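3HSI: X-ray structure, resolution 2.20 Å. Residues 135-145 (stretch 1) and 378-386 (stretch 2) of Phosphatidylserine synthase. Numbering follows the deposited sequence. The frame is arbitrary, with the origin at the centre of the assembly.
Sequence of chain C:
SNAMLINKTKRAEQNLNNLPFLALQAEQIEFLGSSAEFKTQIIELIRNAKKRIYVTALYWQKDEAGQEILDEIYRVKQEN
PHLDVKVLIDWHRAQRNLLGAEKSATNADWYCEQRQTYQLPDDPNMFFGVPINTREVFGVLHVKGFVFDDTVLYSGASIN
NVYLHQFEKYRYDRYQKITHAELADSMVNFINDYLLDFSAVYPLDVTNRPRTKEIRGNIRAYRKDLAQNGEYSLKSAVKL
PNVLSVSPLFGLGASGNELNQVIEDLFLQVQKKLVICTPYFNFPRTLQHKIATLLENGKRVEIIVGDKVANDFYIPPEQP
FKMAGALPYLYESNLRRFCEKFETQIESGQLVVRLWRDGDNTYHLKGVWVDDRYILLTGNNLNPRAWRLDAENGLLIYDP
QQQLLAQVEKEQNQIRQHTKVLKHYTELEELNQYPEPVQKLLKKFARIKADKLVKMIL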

# COMPACT_ATOMS: atom_id res chain seq x y z
N ARG C 135 5.72 -4.20 -7.50
CA ARG C 135 4.55 -5.01 -7.85
C ARG C 135 3.48 -4.11 -8.43
O ARG C 135 3.19 -3.03 -7.89
CB ARG C 135 4.00 -5.72 -6.62
CG ARG C 135 4.50 -7.16 -6.52
CD ARG C 135 5.10 -7.44 -5.17
NE ARG C 135 5.88 -8.68 -5.16
CZ ARG C 135 7.03 -8.84 -4.50
NH1 ARG C 135 7.56 -7.84 -3.79
NH2 ARG C 135 7.67 -10.02 -4.55
N GLU C 136 2.89 -4.57 -9.53
CA GLU C 136 1.83 -3.84 -10.22
C GLU C 136 0.77 -3.26 -9.28
O GLU C 136 0.37 -2.11 -9.44
CB GLU C 136 1.18 -4.74 -11.30
CG GLU C 136 0.20 -3.99 -12.18
CD GLU C 136 -0.23 -4.74 -13.45
OE1 GLU C 136 0.28 -5.85 -13.71
OE2 GLU C 136 -1.09 -4.20 -14.20
N VAL C 137 0.34 -4.02 -8.28
CA VAL C 137 -0.75 -3.60 -7.41
C VAL C 137 -0.41 -2.34 -6.63
O VAL C 137 -1.30 -1.57 -6.32
CB VAL C 137 -1.25 -4.76 -6.46
CG1 VAL C 137 -0.21 -5.13 -5.46
CG2 VAL C 137 -2.53 -4.35 -5.76
N PHE C 138 0.86 -2.13 -6.33
CA PHE C 138 1.29 -0.97 -5.56
C PHE C 138 1.75 0.21 -6.41
O PHE C 138 2.32 1.15 -5.88
CB PHE C 138 2.44 -1.34 -4.64
CG PHE C 138 2.04 -2.10 -3.40
CD1 PHE C 138 2.19 -3.48 -3.33
CD2 PHE C 138 1.59 -1.41 -2.26
CE1 PHE C 138 1.88 -4.19 -2.14
CE2 PHE C 138 1.27 -2.11 -1.06
CZ PHE C 138 1.41 -3.50 -1.01
N GLY C 139 1.54 0.15 -7.73
CA GLY C 139 1.62 1.37 -8.57
C GLY C 139 1.95 1.11 -10.03
O GLY C 139 2.82 0.31 -10.32
N VAL C 140 1.26 1.81 -10.92
CA VAL C 140 1.49 1.74 -12.38
C VAL C 140 1.68 3.13 -13.02
O VAL C 140 1.38 4.18 -12.43
CB VAL C 140 0.30 1.00 -13.11
CG1 VAL C 140 0.08 -0.39 -12.50
CG2 VAL C 140 -0.98 1.79 -12.97
N LEU C 141 2.16 3.11 -14.26
CA LEU C 141 2.37 4.29 -15.01
C LEU C 141 1.04 4.81 -15.54
O LEU C 141 0.44 4.24 -16.45
CB LEU C 141 3.36 4.01 -16.14
CG LEU C 141 3.66 5.19 -17.09
CD1 LEU C 141 4.46 6.28 -16.36
CD2 LEU C 141 4.42 4.69 -18.33
N HIS C 142 0.55 5.90 -14.95
CA HIS C 142 -0.68 6.52 -15.44
C HIS C 142 -0.41 7.92 -16.01
O HIS C 142 -1.35 8.68 -16.23
CB HIS C 142 -1.70 6.65 -14.32
CG HIS C 142 -2.58 5.45 -14.14
ND1 HIS C 142 -3.22 4.83 -15.18
CD2 HIS C 142 -3.01 4.84 -13.01
CE1 HIS C 142 -3.97 3.84 -14.71
NE2 HIS C 142 -3.87 3.83 -13.40
N VAL C 143 0.85 8.28 -16.21
CA VAL C 143 1.22 9.50 -16.91
C VAL C 143 0.70 9.40 -18.36
O VAL C 143 0.87 8.35 -19.00
CB VAL C 143 2.77 9.66 -16.91
CG1 VAL C 143 3.25 10.73 -17.94
CG2 VAL C 143 3.26 9.97 -15.49
N LYS C 144 0.09 10.48 -18.86
CA LYS C 144 -0.47 10.53 -20.22
C LYS C 144 0.23 11.53 -21.09
O LYS C 144 0.95 12.41 -20.60
CB LYS C 144 -1.96 10.88 -20.19
CG LYS C 144 -2.79 10.12 -19.19
CD LYS C 144 -2.86 8.62 -19.52
CE LYS C 144 -3.48 7.82 -18.36
NZ LYS C 144 -3.56 6.36 -18.71
N GLY C 145 0.02 11.43 -22.40
CA GLY C 145 0.57 12.42 -23.31
C GLY C 145 1.27 11.73 -24.45
O GLY C 145 2.00 10.77 -24.24
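Stretch 2 378-386: TGNNLNPRA

Stretch 2 runs against stretch 1 in the opposite sense. Gly 139 pairs with Arg 385, their CA atoms 7.7 Å apart, and Lys 144 pairs with Gly 379, their CA atoms 6.2 Å apart. The numbering therefore rises along one stretch as it falls along the other. The contact is small, burying 293 Å² in total. Most of stretch 2 is loop or turn, and from Pro 384 to Ala 386 its backbone has helical angles without the regular bonds.

Stretch 1 begins with Arg 135, which is out of reach of stretch 2. A short 3-10 segment follows from Glu 136 to Phe 138. Phe 138 N bonds back to Arg 135 O at 2.9 Å, and Gly 139 N to Glu 136 O at 3.1 Å. The side chain of Arg 385 reaches this turn. Its CA-to-CB bond points sideways, but its end comes nearer. Glu 136 O lies 3.4 Å from Arg 385 NH2.

Val 137 makes the main polar contact, through its backbone. Val 137 O accepts two hydrogen bonds, from Arg 385 NH1 at 2.7 Å and from Arg 385 NH2 at 2.8 Å. The oxygen lies at the edge of the guanidinium, near its plane, so both terminal nitrogens can donate to it. The side chain of Val 137 starts away from stretch 2.

Phe 138 also points away and adds little. Gly 139 N is 3.5 Å from Arg 385 NH2, but both are donors and no hydrogen bond forms. The backbone angles of Gly 139 by themselves call for glycine. Val 140 lies at the margin, with Val 140 N 4.3 Å from Arg 385 NH2. Leu 141 makes no contact.

At His 142 the side chain turns toward stretch 2. His 142 NE2 is 4.2 Å from Asn 381 ND2, too far for a hydrogen bond. Asn 381 ND2 sits obliquely to the His 142 ring. Asn 381 starts sideways and its end comes nearer.

Val 143 points away. Lys 144 points toward stretch 2 and packs on Gly 379, with Lys 144 CG 3.8 Å from Gly 379 CA. The absence of a side chain at Gly 379 makes room for this: an ideal CB at Gly 379 would sit 2.6 Å from Lys 144 CG, a clash, and 3.2 Å from His 142 O. Lys 144 NZ is hydrogen-bonded elsewhere in the structure.

Gly 145 ends stretch 1 without touching stretch 2.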

# COMPACT_ATOMS: atom_id res chain seq x y z
N THR C 378 -6.62 15.27 -17.16
CA THR C 378 -5.83 14.41 -16.36
C THR C 378 -6.13 12.97 -16.68
O THR C 378 -7.23 12.63 -17.13
CB THR C 378 -6.03 14.73 -14.86
OG1 THR C 378 -5.04 14.05 -14.11
CG2 THR C 378 -7.44 14.36 -14.34
N GLY C 379 -5.13 12.11 -16.47
CA GLY C 379 -5.37 10.69 -16.50
C GLY C 379 -5.77 10.19 -15.13
O GLY C 379 -6.00 8.99 -14.96
N ASN C 380 -5.89 11.09 -14.16
CA ASN C 380 -6.19 10.71 -12.76
C ASN C 380 -7.66 10.22 -12.60
O ASN C 380 -8.60 10.94 -12.92
CB ASN C 380 -5.84 11.89 -11.83
CG ASN C 380 -5.92 11.55 -10.35
OD1 ASN C 380 -6.86 10.92 -9.88
ND2 ASN C 380 -4.92 11.98 -9.61
N ASN C 381 -7.82 8.98 -12.14
CA ASN C 381 -9.15 8.37 -11.96
C ASN C 381 -9.85 8.90 -10.72
O ASN C 381 -10.97 8.48 -10.42
CB ASN C 381 -9.03 6.84 -11.83
CG ASN C 381 -8.68 6.16 -13.13
OD1 ASN C 381 -9.16 6.54 -14.18
ND2 ASN C 381 -7.85 5.13 -13.05
N LEU C 382 -9.23 9.82 -9.98
CA LEU C 382 -9.90 10.35 -8.79
C LEU C 382 -10.32 9.23 -7.83
O LEU C 382 -11.47 9.20 -7.33
CB LEU C 382 -11.11 11.21 -9.20
CG LEU C 382 -10.69 12.44 -10.02
CD1 LEU C 382 -11.90 13.14 -10.66
CD2 LEU C 382 -9.90 13.39 -9.13
N ASN C 383 -9.38 8.32 -7.58
CA ASN C 383 -9.60 7.21 -6.63
C ASN C 383 -8.44 7.08 -5.63
O ASN C 383 -7.40 7.67 -5.85
CB ASN C 383 -9.85 5.90 -7.41
CG ASN C 383 -8.67 5.47 -8.28
OD1 ASN C 383 -7.62 6.13 -8.37
ND2 ASN C 383 -8.84 4.34 -8.92
N PRO C 384 -8.61 6.31 -4.53
CA PRO C 384 -7.48 6.17 -3.61
C PRO C 384 -6.15 5.65 -4.19
O PRO C 384 -5.11 6.05 -3.68
CB PRO C 384 -8.01 5.19 -2.56
CG PRO C 384 -9.55 5.46 -2.61
CD PRO C 384 -9.80 5.59 -4.06
N ARG C 385 -6.18 4.77 -5.20
CA ARG C 385 -4.95 4.32 -5.94
C ARG C 385 -4.16 5.51 -6.47
O ARG C 385 -2.93 5.59 -6.32
CB ARG C 385 -5.31 3.53 -7.21
CG ARG C 385 -5.61 2.07 -7.05
CD ARG C 385 -5.37 1.36 -8.38
NE ARG C 385 -3.93 1.22 -8.65
CZ ARG C 385 -3.15 0.31 -8.08
NH1 ARG C 385 -3.66 -0.54 -7.20
NH2 ARG C 385 -1.85 0.26 -8.37
N ALA C 386 -4.88 6.39 -7.16
CA ALA C 386 -4.31 7.63 -7.70
C ALA C 386 -3.72 8.51 -6.58
O ALA C 386 -2.70 9.16 -6.77
CB ALA C 386 -5.36 8.39 -8.49